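PDB 6VH5: prephenate dehydratase:Amino acid-binding ACT, which probably catalyses the conversion of prephenate to 3-phenylpyruvate, releasing CO2 and water, in phenylalanine biosynthesis, and binds phenylalanine in its ACT domain. Local coordinates for residues 152-157 / 167-172; 235-240 / 279-284; 51-56 / 60-65; 207-212 / 269-274. All blocks are in the same frame, centred on the assembly; numbering follows the deposited sequence.

Contact 1 of 4, residues 152-157 / 167-172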
loop_
_atom_site.group_PDB
_atom_site.type_symbol
_atom_site.label_atom_id
_atom_site.label_comp_id
_atom_site.label_asym_id
_atom_site.label_seq_id
_atom_site.Cartn_x
_atom_site.Cartn_y
_atom_site.Cartn_z
ATOM N N GLY A 152 15.784 12.845 -4.535
ATOM C CA GLY A 152 16.515 12.943 -5.783
ATOM C C GLY A 152 16.323 14.277 -6.476
ATOM O O GLY A 152 17.256 14.800 -7.086
ATOM N N ALA A 153 15.130 14.859 -6.361
ATOM C CA ALA A 153 14.879 16.168 -6.948
ATOM C C ALA A 153 15.789 17.223 -6.341
ATOM O O ALA A 153 16.302 18.094 -7.055
ATOM C CB ALA A 153 13.411 16.551 -6.762
ATOM N N ALA A 154 16.017 17.157 -5.027
ATOM C CA ALA A 154 16.984 18.063 -4.416
ATOM C C ALA A 154 18.392 17.797 -4.938
ATOM O O ALA A 154 19.128 18.738 -5.264
ATOM C CB ALA A 154 16.941 17.942 -2.895
ATOM N N ARG A 155 18.779 16.521 -5.038
ATOM C CA ARG A 155 20.064 16.186 -5.646
ATOM C C ARG A 155 20.159 16.703 -7.081
ATOM O O ARG A 155 21.196 17.242 -7.485
ATOM C CB ARG A 155 20.285 14.675 -5.595
ATOM C CG ARG A 155 21.577 14.227 -6.263
ATOM C CD ARG A 155 21.858 12.735 -6.088
ATOM N NE ARG A 155 20.725 11.882 -6.435
ATOM C CZ ARG A 155 20.301 11.652 -7.673
ATOM N NH1 ARG A 155 20.889 12.239 -8.703
ATOM N NH2 ARG A 155 19.265 10.853 -7.881
ATOM N N LEU A 156 19.079 16.566 -7.856
ATOM C CA LEU A 156 19.098 17.018 -9.244
ATOM C C LEU A 156 19.314 18.525 -9.331
ATOM O O LEU A 156 20.041 19.009 -10.206
ATOM C CB LEU A 156 17.797 16.625 -9.944
ATOM C CG LEU A 156 17.678 17.094 -11.398
ATOM C CD1 LEU A 156 18.563 16.234 -12.288
ATOM C CD2 LEU A 156 16.233 17.101 -11.891
ATOM N N VAL A 157 18.673 19.283 -8.445
ATOM C CA VAL A 157 18.790 20.736 -8.469
ATOM C C VAL A 157 20.212 21.172 -8.137
ATOM O O VAL A 157 20.750 22.099 -8.751
ATOM C CB VAL A 157 17.748 21.357 -7.513
ATOM C CG1 VAL A 157 18.090 22.801 -7.177
ATOM C CG2 VAL A 157 16.364 21.293 -8.143
ATOM N N ALA A 167 13.020 22.593 -6.035
ATOM C CA ALA A 167 12.617 21.254 -5.616
ATOM C C ALA A 167 11.683 21.322 -4.411
ATOM O O ALA A 167 11.756 22.250 -3.602
ATOM C CB ALA A 167 13.831 20.368 -5.273
ATOM N N LEU A 168 10.813 20.315 -4.301
ATOM C CA LEU A 168 9.985 20.077 -3.121
ATOM C C LEU A 168 10.489 18.796 -2.474
ATOM O O LEU A 168 10.342 17.713 -3.050
ATOM C CB LEU A 168 8.514 19.940 -3.497
ATOM C CG LEU A 168 7.826 21.122 -4.149
ATOM C CD1 LEU A 168 6.489 20.689 -4.711
ATOM C CD2 LEU A 168 7.649 22.205 -3.111
ATOM N N ALA A 169 11.049 18.915 -1.275
ATOM C CA ALA A 169 11.773 17.811 -0.661
ATOM C C ALA A 169 11.722 17.969 0.849
ATOM O O ALA A 169 11.393 19.049 1.360
ATOM C CB ALA A 169 13.225 17.766 -1.162
ATOM N N PRO A 170 12.050 16.910 1.599
ATOM C CA PRO A 170 12.105 17.026 3.060
ATOM C C PRO A 170 13.218 17.965 3.495
ATOM O O PRO A 170 14.218 18.146 2.799
ATOM C CB PRO A 170 12.389 15.589 3.525
ATOM C CG PRO A 170 11.910 14.717 2.402
ATOM C CD PRO A 170 12.252 15.519 1.162
ATOM N N ARG A 171 13.042 18.533 4.692
ATOM C CA ARG A 171 13.995 19.512 5.206
ATOM C C ARG A 171 15.420 18.962 5.213
ATOM O O ARG A 171 16.376 19.702 4.948
ATOM C CB ARG A 171 13.581 19.953 6.611
ATOM C CG ARG A 171 14.626 20.805 7.325
ATOM C CD ARG A 171 14.152 21.265 8.692
ATOM N NE ARG A 171 12.803 21.816 8.625
ATOM C CZ ARG A 171 12.517 23.081 8.320
ATOM N NH1 ARG A 171 11.252 23.477 8.286
ATOM N NH2 ARG A 171 13.488 23.941 8.035
ATOM N N LEU A 172 15.577 17.662 5.498
ATOM C CA LEU A 172 16.903 17.047 5.560
ATOM C C LEU A 172 17.656 17.173 4.241
ATOM O O LEU A 172 18.865 17.430 4.232
ATOM C CB LEU A 172 16.790 15.574 5.967
ATOM C CG LEU A 172 18.083 14.758 5.845
ATOM C CD1 LEU A 172 19.154 15.263 6.804
ATOM C CD2 LEU A 172 17.792 13.285 6.104
#
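A167 meets A153, A154 and, one turn on, V157 of the helix that packs on it, and its methyl group is the centre of this buried contact. CB of A167 lies 4.1 Å from CB of A153 and 3.8 Å from O of A153, so it sits against both the side chain and the peptide of that residue. On the next turn V157 reaches back to the same methyl, its CG2 standing 3.9 Å from CB of A167. That reach follows from the valine's first torsion, which sets CG1 anti to the backbone N (chi1 163°) and CG2 beside that nitrogen. A second pair of methyls touches further along the strand, CB of A154 at 4.1 Å from CB of A169. With alanine meeting alanine in both pairs, the axes of helix 152-157 and strand 167-169 approach to 7.4 Å, running roughly antiparallel at 143°. The helix is the connection of a beta-alpha-beta crossover: it leads from strand 143-146 into the parallel strand 165-169, passing strand 122-125 between them in the mixed sheet. Around this layer M110 of strand 108-111 touches A154, A167 and A169, so the alanine surface continues onto a neighbouring strand. The alternation of the strand turns L168 the other way, onto V123, C133 and V186. Backbone hydrogen bonds tie A167 to M110 and A169 to Q108 on one edge, while L168 pairs with H124 on the other.

Contact 2 of 4, residues 235-240 / 279-284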
loop_
_atom_site.group_PDB
_atom_site.type_symbol
_atom_site.label_atom_id
_atom_site.label_comp_id
_atom_site.label_asym_id
_atom_site.label_seq_id
_atom_site.Cartn_x
_atom_site.Cartn_y
_atom_site.Cartn_z
ATOM N N GLY A 235 -13.008 -11.941 20.858
ATOM C CA GLY A 235 -13.777 -12.017 22.093
ATOM C C GLY A 235 -12.940 -11.818 23.339
ATOM O O GLY A 235 -13.380 -11.181 24.307
ATOM N N GLY A 236 -11.727 -12.366 23.340
ATOM C CA GLY A 236 -10.899 -12.303 24.531
ATOM C C GLY A 236 -10.379 -10.907 24.797
ATOM O O GLY A 236 -10.274 -10.482 25.953
ATOM N N PHE A 237 -10.052 -10.169 23.734
ATOM C CA PHE A 237 -9.629 -8.786 23.922
ATOM C C PHE A 237 -10.790 -7.935 24.420
ATOM O O PHE A 237 -10.606 -7.076 25.290
ATOM C CB PHE A 237 -9.048 -8.222 22.631
ATOM C CG PHE A 237 -7.934 -9.045 22.063
ATOM C CD1 PHE A 237 -6.661 -8.961 22.594
ATOM C CD2 PHE A 237 -8.154 -9.896 20.989
ATOM C CE1 PHE A 237 -5.635 -9.734 22.094
ATOM C CE2 PHE A 237 -7.122 -10.664 20.471
ATOM C CZ PHE A 237 -5.864 -10.583 21.024
ATOM N N ALA A 238 -12.002 -8.224 23.932
ATOM C CA ALA A 238 -13.179 -7.434 24.289
ATOM C C ALA A 238 -13.481 -7.489 25.786
ATOM O O ALA A 238 -13.776 -6.459 26.404
ATOM C CB ALA A 238 -14.386 -7.928 23.484
ATOM N N THR A 239 -13.433 -8.688 26.385
ATOM C CA THR A 239 -13.798 -8.860 27.787
ATOM C C THR A 239 -12.624 -8.706 28.748
ATOM O O THR A 239 -12.812 -8.855 29.958
ATOM C CB THR A 239 -14.474 -10.229 28.018
ATOM O OG1 THR A 239 -13.608 -11.280 27.568
ATOM C CG2 THR A 239 -15.825 -10.319 27.292
ATOM N N ASN A 240 -11.412 -8.460 28.265
ATOM C CA ASN A 240 -10.304 -8.237 29.181
ATOM C C ASN A 240 -9.754 -6.820 29.127
ATOM O O ASN A 240 -8.808 -6.506 29.861
ATOM C CB ASN A 240 -9.203 -9.261 28.916
ATOM C CG ASN A 240 -9.535 -10.599 29.521
ATOM O OD1 ASN A 240 -9.414 -10.775 30.729
ATOM N ND2 ASN A 240 -10.015 -11.532 28.701
ATOM N N GLU A 279 -4.846 -16.381 25.121
ATOM C CA GLU A 279 -5.226 -17.774 25.336
ATOM C C GLU A 279 -6.570 -18.076 24.697
ATOM O O GLU A 279 -6.763 -19.140 24.099
ATOM C CB GLU A 279 -5.278 -18.087 26.831
ATOM C CG GLU A 279 -5.672 -19.521 27.119
ATOM C CD GLU A 279 -5.705 -19.849 28.606
ATOM O OE1 GLU A 279 -5.771 -18.914 29.436
ATOM O OE2 GLU A 279 -5.627 -21.051 28.943
ATOM N N GLU A 280 -7.514 -17.149 24.823
ATOM C CA GLU A 280 -8.794 -17.312 24.155
ATOM C C GLU A 280 -8.625 -17.231 22.645
ATOM O O GLU A 280 -9.280 -17.966 21.899
ATOM C CB GLU A 280 -9.770 -16.255 24.666
ATOM C CG GLU A 280 -11.199 -16.440 24.235
ATOM C CD GLU A 280 -12.142 -15.622 25.099
ATOM O OE1 GLU A 280 -11.866 -15.507 26.317
ATOM O OE2 GLU A 280 -13.146 -15.100 24.563
ATOM N N LEU A 281 -7.732 -16.355 22.181
ATOM C CA LEU A 281 -7.462 -16.259 20.752
ATOM C C LEU A 281 -6.926 -17.585 20.214
ATOM O O LEU A 281 -7.306 -18.023 19.121
ATOM C CB LEU A 281 -6.467 -15.132 20.497
ATOM C CG LEU A 281 -6.014 -14.926 19.052
ATOM C CD1 LEU A 281 -7.091 -14.185 18.288
ATOM C CD2 LEU A 281 -4.658 -14.206 18.957
ATOM N N ARG A 282 -6.090 -18.273 21.000
ATOM C CA ARG A 282 -5.507 -19.533 20.545
ATOM C C ARG A 282 -6.545 -20.637 20.403
ATOM O O ARG A 282 -6.361 -21.552 19.595
ATOM C CB ARG A 282 -4.403 -19.988 21.502
ATOM C CG ARG A 282 -3.048 -19.363 21.231
ATOM C CD ARG A 282 -2.030 -19.760 22.286
ATOM N NE ARG A 282 -1.529 -18.609 23.039
ATOM C CZ ARG A 282 -0.484 -17.873 22.669
ATOM N NH1 ARG A 282 -0.083 -16.844 23.409
ATOM N NH2 ARG A 282 0.163 -18.163 21.551
ATOM N N PHE A 283 -7.629 -20.596 21.183
ATOM C CA PHE A 283 -8.650 -21.630 21.024
ATOM C C PHE A 283 -9.402 -21.445 19.718
ATOM O O PHE A 283 -9.863 -22.419 19.115
ATOM C CB PHE A 283 -9.634 -21.607 22.203
ATOM C CG PHE A 283 -10.744 -22.637 22.101
ATOM C CD1 PHE A 283 -10.498 -23.968 22.407
ATOM C CD2 PHE A 283 -12.019 -22.279 21.708
ATOM C CE1 PHE A 283 -11.503 -24.922 22.330
ATOM C CE2 PHE A 283 -13.030 -23.230 21.614
ATOM C CZ PHE A 283 -12.767 -24.556 21.928
ATOM N N PHE A 284 -9.522 -20.204 19.270
ATOM C CA PHE A 284 -10.357 -19.839 18.142
ATOM C C PHE A 284 -9.565 -19.575 16.865
ATOM O O PHE A 284 -10.148 -19.114 15.878
ATOM C CB PHE A 284 -11.194 -18.611 18.515
ATOM C CG PHE A 284 -12.296 -18.896 19.521
ATOM C CD1 PHE A 284 -13.364 -19.724 19.199
ATOM C CD2 PHE A 284 -12.258 -18.329 20.793
ATOM C CE1 PHE A 284 -14.380 -19.976 20.123
ATOM C CE2 PHE A 284 -13.264 -18.569 21.717
ATOM C CZ PHE A 284 -14.331 -19.398 21.383
HETATM O O HOH W 1 -11.072 -14.148 28.620
#
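The amide nitrogen ND2 of N240 makes two bonds, one to the backbone of G236 and one that leads across to E280. It donates to O of G236 at 3.0 Å, nearly straight at 165°; the bond lies in the carbonyl plane on a lone pair, and the acceptor is also within the amide plane of the asparagine. The same ND2 donates a hydrogen bond to a water 2.8 Å away, and that water donates to OE1 of E280 at 2.8 Å. The carboxylate is thus linked to N240 by a water bridge. E280 arrives as an extended chain, CG anti to its backbone N (chi1 -170°), and lies over the bare backbone of G235 and G236. Its CD is 3.6 Å from CA of G236, close contact that the missing side chains of the glycines allow. On the sheet side the packing is apolar: CD1 of L281 meets the edge of the F237 ring, 4.1 Å from CE2. A277 and L278 also touch F237, while L281 rests on A233 and V288. The two helices run antiparallel at 156°, an arrangement characteristic of the beta-alpha-beta-beta-alpha-beta ACT domain, whose helices pack together against a four-stranded antiparallel sheet.

Contact 3 of 4, residues 51-56 / 60-65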
loop_
_atom_site.group_PDB
_atom_site.type_symbol
_atom_site.label_atom_id
_atom_site.label_comp_id
_atom_site.label_asym_id
_atom_site.label_seq_id
_atom_site.Cartn_x
_atom_site.Cartn_y
_atom_site.Cartn_z
ATOM N N LEU A 51 21.669 3.504 5.884
ATOM C CA LEU A 51 22.151 2.747 4.730
ATOM C C LEU A 51 21.087 2.740 3.641
ATOM O O LEU A 51 20.131 1.946 3.708
ATOM C CB LEU A 51 22.531 1.318 5.133
ATOM C CG LEU A 51 22.925 0.362 4.000
ATOM C CD1 LEU A 51 23.994 0.985 3.115
ATOM C CD2 LEU A 51 23.422 -0.987 4.561
ATOM N N PRO A 52 21.217 3.580 2.614
ATOM C CA PRO A 52 20.170 3.653 1.585
ATOM C C PRO A 52 20.078 2.371 0.768
ATOM O O PRO A 52 21.085 1.736 0.453
ATOM C CB PRO A 52 20.611 4.837 0.706
ATOM C CG PRO A 52 21.660 5.568 1.512
ATOM C CD PRO A 52 22.329 4.502 2.337
ATOM N N CYS A 53 18.846 2.003 0.418
ATOM C CA CYS A 53 18.579 0.832 -0.389
ATOM C C CYS A 53 17.498 1.209 -1.385
ATOM O O CYS A 53 16.577 1.959 -1.041
ATOM C CB CYS A 53 18.110 -0.359 0.457
ATOM S SG CYS A 53 19.254 -0.795 1.745
ATOM N N PRO A 54 17.576 0.707 -2.616
ATOM C CA PRO A 54 16.615 1.156 -3.635
ATOM C C PRO A 54 15.193 0.682 -3.385
ATOM O O PRO A 54 14.252 1.396 -3.751
ATOM C CB PRO A 54 17.198 0.605 -4.946
ATOM C CG PRO A 54 18.146 -0.474 -4.543
ATOM C CD PRO A 54 18.663 -0.113 -3.181
ATOM N N THR A 55 14.998 -0.478 -2.763
ATOM C CA THR A 55 13.666 -1.008 -2.505
ATOM C C THR A 55 13.534 -1.455 -1.054
ATOM O O THR A 55 14.531 -1.631 -0.344
ATOM C CB THR A 55 13.323 -2.193 -3.420
ATOM O OG1 THR A 55 14.133 -3.322 -3.067
ATOM C CG2 THR A 55 13.507 -1.837 -4.874
ATOM N N PHE A 56 12.270 -1.622 -0.625
ATOM C CA PHE A 56 11.982 -2.152 0.705
ATOM C C PHE A 56 12.620 -3.519 0.891
ATOM O O PHE A 56 13.217 -3.808 1.935
ATOM C CB PHE A 56 10.470 -2.290 0.920
ATOM C CG PHE A 56 9.714 -0.996 0.918
ATOM C CD1 PHE A 56 10.029 0.014 1.807
ATOM C CD2 PHE A 56 8.644 -0.816 0.060
ATOM C CE1 PHE A 56 9.328 1.191 1.806
ATOM C CE2 PHE A 56 7.929 0.354 0.062
ATOM C CZ PHE A 56 8.274 1.362 0.932
ATOM N N PHE A 60 15.104 -4.912 3.650
ATOM C CA PHE A 60 14.981 -6.125 4.456
ATOM C C PHE A 60 16.240 -6.968 4.339
ATOM O O PHE A 60 16.817 -7.392 5.348
ATOM C CB PHE A 60 13.759 -6.945 4.024
ATOM C CG PHE A 60 12.462 -6.496 4.646
ATOM C CD1 PHE A 60 11.951 -5.230 4.387
ATOM C CD2 PHE A 60 11.735 -7.355 5.462
ATOM C CE1 PHE A 60 10.741 -4.816 4.945
ATOM C CE2 PHE A 60 10.530 -6.955 6.018
ATOM C CZ PHE A 60 10.030 -5.684 5.760
ATOM N N ASN A 61 16.691 -7.197 3.103
ATOM C CA ASN A 61 17.828 -8.070 2.856
ATOM C C ASN A 61 19.090 -7.558 3.538
ATOM O O ASN A 61 19.941 -8.355 3.948
ATOM C CB ASN A 61 18.036 -8.216 1.351
ATOM C CG ASN A 61 19.104 -9.229 1.012
ATOM O OD1 ASN A 61 18.906 -10.428 1.199
ATOM N ND2 ASN A 61 20.235 -8.757 0.497
ATOM N N ALA A 62 19.230 -6.236 3.657
ATOM C CA ALA A 62 20.370 -5.650 4.360
ATOM C C ALA A 62 20.462 -6.148 5.796
ATOM O O ALA A 62 21.566 -6.264 6.346
ATOM C CB ALA A 62 20.255 -4.124 4.346
ATOM N N VAL A 63 19.309 -6.402 6.423
ATOM C CA VAL A 63 19.253 -6.912 7.784
ATOM C C VAL A 63 19.490 -8.414 7.796
ATOM O O VAL A 63 20.150 -8.946 8.699
ATOM C CB VAL A 63 17.893 -6.539 8.403
ATOM C CG1 VAL A 63 17.678 -7.239 9.750
ATOM C CG2 VAL A 63 17.782 -5.029 8.547
ATOM N N GLU A 64 18.975 -9.108 6.776
ATOM C CA GLU A 64 19.129 -10.554 6.692
ATOM C C GLU A 64 20.589 -10.949 6.511
ATOM O O GLU A 64 21.050 -11.921 7.118
ATOM C CB GLU A 64 18.283 -11.096 5.539
ATOM C CG GLU A 64 18.376 -12.604 5.383
ATOM C CD GLU A 64 17.731 -13.338 6.535
ATOM O OE1 GLU A 64 16.654 -12.887 6.991
ATOM O OE2 GLU A 64 18.299 -14.355 6.987
ATOM N N THR A 65 21.329 -10.199 5.692
ATOM C CA THR A 65 22.731 -10.483 5.416
ATOM C C THR A 65 23.676 -9.889 6.448
ATOM O O THR A 65 24.874 -10.166 6.391
ATOM C CB THR A 65 23.129 -9.956 4.027
ATOM O OG1 THR A 65 22.999 -8.527 3.994
ATOM C CG2 THR A 65 22.269 -10.579 2.931
#
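F56, F60 and A62 bury most of this contact, which lies where strand 49-53 turns into helix 56-64. The two elements form the first half of a beta-alpha-beta crossover that continues into the parallel strand 70-77, with strand 26-30 lying between the two strands in the sheet. F56 and F60 are one helical turn apart and are joined by a backbone bond, N of F60 to O of F56 at 2.8 Å, with an N-H...O angle of 150°. The rings do not stack on each other. Farther out, F60 rests on I73 and M95, whereas F56 turns toward Q30, P74 and A84; its side chain is about 9 Å from that of T194, predicted to be essential for activity. A62, two residues on from F60, points its CB toward the strand and is the apolar link back to it. That CB lies 4.3 Å from SG of C53 and 4.5 Å from CD2 of L51, a light contact, and A62 also touches S28 of the neighbouring strand 26-30. At the start of the helix T55 serves as N-cap, OG1 accepting from N of D58. The ring of F60 makes the last approach: with CG set beside its own backbone N (chi1 -84°), it turns an edge to the carbonyl one turn earlier, CD1 standing 3.1 Å from O of F56, with that oxygen close to the ring plane.

Contact 4 of 4, residues 207-212 / 269-274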
loop_
_atom_site.group_PDB
_atom_site.type_symbol
_atom_site.label_atom_id
_atom_site.label_comp_id
_atom_site.label_asym_id
_atom_site.label_seq_id
_atom_site.Cartn_x
_atom_site.Cartn_y
_atom_site.Cartn_z
ATOM N N ALA A 207 10.577 -4.922 28.130
ATOM C CA ALA A 207 10.223 -5.447 29.441
ATOM C C ALA A 207 8.768 -5.125 29.773
ATOM O O ALA A 207 8.220 -4.110 29.337
ATOM C CB ALA A 207 11.143 -4.881 30.520
ATOM N N ARG A 208 8.142 -6.019 30.542
ATOM C CA ARG A 208 6.746 -5.856 30.939
ATOM C C ARG A 208 6.554 -4.561 31.720
ATOM O O ARG A 208 7.297 -4.303 32.675
ATOM C CB ARG A 208 6.297 -7.059 31.767
ATOM C CG ARG A 208 4.860 -6.967 32.297
ATOM C CD ARG A 208 4.516 -8.269 32.980
ATOM N NE ARG A 208 5.258 -8.489 34.216
ATOM C CZ ARG A 208 6.263 -9.356 34.319
ATOM N NH1 ARG A 208 6.629 -10.062 33.260
ATOM N NH2 ARG A 208 6.894 -9.523 35.469
ATOM N N PRO A 209 5.559 -3.750 31.375
ATOM C CA PRO A 209 5.370 -2.465 32.066
ATOM C C PRO A 209 4.975 -2.611 33.532
ATOM O O PRO A 209 4.169 -3.471 33.904
ATOM C CB PRO A 209 4.248 -1.800 31.254
ATOM C CG PRO A 209 3.502 -2.939 30.680
ATOM C CD PRO A 209 4.545 -3.954 30.323
ATOM N N GLU A 210 5.577 -1.766 34.370
ATOM C CA GLU A 210 5.240 -1.659 35.783
ATOM C C GLU A 210 4.536 -0.361 36.149
ATOM O O GLU A 210 3.762 -0.346 37.107
ATOM C CB GLU A 210 6.511 -1.779 36.633
ATOM C CG GLU A 210 7.424 -2.923 36.223
ATOM C CD GLU A 210 7.597 -3.940 37.325
ATOM O OE1 GLU A 210 8.611 -4.671 37.313
ATOM O OE2 GLU A 210 6.717 -4.004 38.207
ATOM N N ASN A 211 4.765 0.720 35.405
ATOM C CA ASN A 211 4.180 2.021 35.710
ATOM C C ASN A 211 3.502 2.614 34.485
ATOM O O ASN A 211 3.778 3.746 34.081
ATOM C CB ASN A 211 5.244 2.971 36.253
ATOM N N ASP A 212 2.587 1.849 33.885
ATOM C CA ASP A 212 1.739 2.345 32.798
ATOM C C ASP A 212 2.573 2.792 31.595
ATOM O O ASP A 212 2.265 3.783 30.930
ATOM C CB ASP A 212 0.822 3.472 33.281
ATOM N N PRO A 269 2.653 -9.466 26.554
ATOM C CA PRO A 269 2.145 -10.849 26.676
ATOM C C PRO A 269 2.176 -11.423 28.089
ATOM O O PRO A 269 1.477 -12.413 28.352
ATOM C CB PRO A 269 3.071 -11.643 25.741
ATOM C CG PRO A 269 3.567 -10.637 24.762
ATOM C CD PRO A 269 3.718 -9.358 25.541
ATOM N N GLU A 270 2.984 -10.869 28.990
ATOM C CA GLU A 270 3.042 -11.334 30.368
ATOM C C GLU A 270 2.010 -10.676 31.284
ATOM O O GLU A 270 1.822 -11.145 32.414
ATOM C CB GLU A 270 4.459 -11.129 30.906
ATOM C CG GLU A 270 5.355 -12.332 30.620
ATOM C CD GLU A 270 6.806 -11.968 30.398
ATOM O OE1 GLU A 270 7.324 -11.080 31.106
ATOM O OE2 GLU A 270 7.420 -12.566 29.490
ATOM N N GLU A 271 1.337 -9.616 30.846
ATOM C CA GLU A 271 0.232 -9.085 31.635
ATOM C C GLU A 271 -0.909 -10.086 31.642
ATOM O O GLU A 271 -1.258 -10.650 30.602
ATOM C CB GLU A 271 -0.260 -7.745 31.082
ATOM C CG GLU A 271 0.633 -6.561 31.425
ATOM C CD GLU A 271 0.237 -5.288 30.690
ATOM O OE1 GLU A 271 -0.754 -4.639 31.098
ATOM O OE2 GLU A 271 0.914 -4.949 29.699
ATOM N N ARG A 272 -1.529 -10.258 32.813
ATOM C CA ARG A 272 -2.563 -11.277 32.952
ATOM C C ARG A 272 -3.671 -11.081 31.930
ATOM O O ARG A 272 -4.112 -12.044 31.286
ATOM C CB ARG A 272 -3.140 -11.251 34.363
ATOM C CG ARG A 272 -4.073 -12.406 34.636
ATOM C CD ARG A 272 -3.419 -13.716 34.220
ATOM N NE ARG A 272 -4.153 -14.890 34.684
ATOM C CZ ARG A 272 -3.974 -16.118 34.200
ATOM N NH1 ARG A 272 -3.090 -16.319 33.227
ATOM N NH2 ARG A 272 -4.681 -17.138 34.674
ATOM N N SER A 273 -4.117 -9.833 31.753
ATOM C CA SER A 273 -5.218 -9.557 30.839
ATOM C C SER A 273 -4.873 -9.956 29.412
ATOM O O SER A 273 -5.674 -10.613 28.735
ATOM C CB SER A 273 -5.595 -8.084 30.924
ATOM O OG SER A 273 -6.380 -7.856 32.089
ATOM N N VAL A 274 -3.662 -9.622 28.958
ATOM C CA VAL A 274 -3.254 -10.001 27.613
ATOM C C VAL A 274 -3.066 -11.506 27.524
ATOM O O VAL A 274 -3.480 -12.148 26.549
ATOM C CB VAL A 274 -1.976 -9.236 27.221
ATOM C CG1 VAL A 274 -1.543 -9.613 25.814
ATOM C CG2 VAL A 274 -2.218 -7.724 27.326
#
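R208 and E270 carry the charged part of this surface contact, while P209 and E271 make a neighbouring apolar-to-polar one. The P209 and E271 side is only partly exposed and is backed by other residues. There CG of P209 sits 3.4 Å from OE2 of E271, the two side chains crossing at about a right angle. OE2 of E271 is also held by N of H268, from which it accepts a hydrogen bond, and the imidazole residue itself touches both R208 and P209. P209 also leans on I215 of strand 215-224, which anchors this corner of the loop to the ACT sheet. The R208 and E270 side, by contrast, is exposed, and one ion pair holds it, with CD of R208 resting 3.5 Å from CB of E270. R208 runs extended until it bends at chi3 (69°), a turn that swings its guanidinium over to E270, whose own chain is bent at chi2. A salt bridge joins NH1 of R208 to OE1 of E270 at 2.5 Å, a separation short enough that its exact value is doubtful. The oxygen approaches at the guanidinium edge, close to its plane, yet the carboxylate plane is turned 61° from it, so a single nitrogen and a single oxygen meet and no paired, two-pronged bridge forms. A lone exposed ion pair of this kind, probably weakened by water, would tether the loop modestly to the segment before helix 272-283.

Along the chain contact 3 comes first, then contact 1, and both lie within the prephenate dehydratase range, their centres 22 Å apart. Each joins a helix to a strand of a beta-alpha-beta crossover, but in different mixed sheets, as expected of a two-lobed catalytic domain. Contacts 2 and 4 interlock in sequence, for their segments alternate; both use helix 272-283, their centres are 17 Å apart, and they touch where O of N240 lies 3.6 Å from OG of S273. Contact 4 ties the chain leading out of the catalytic domain to the ACT domain. Contacts 1 and 2 lie on opposite sides of the chain's centre, about 49 Å apart between centres, one in the prephenate dehydratase part and one in the ACT domain.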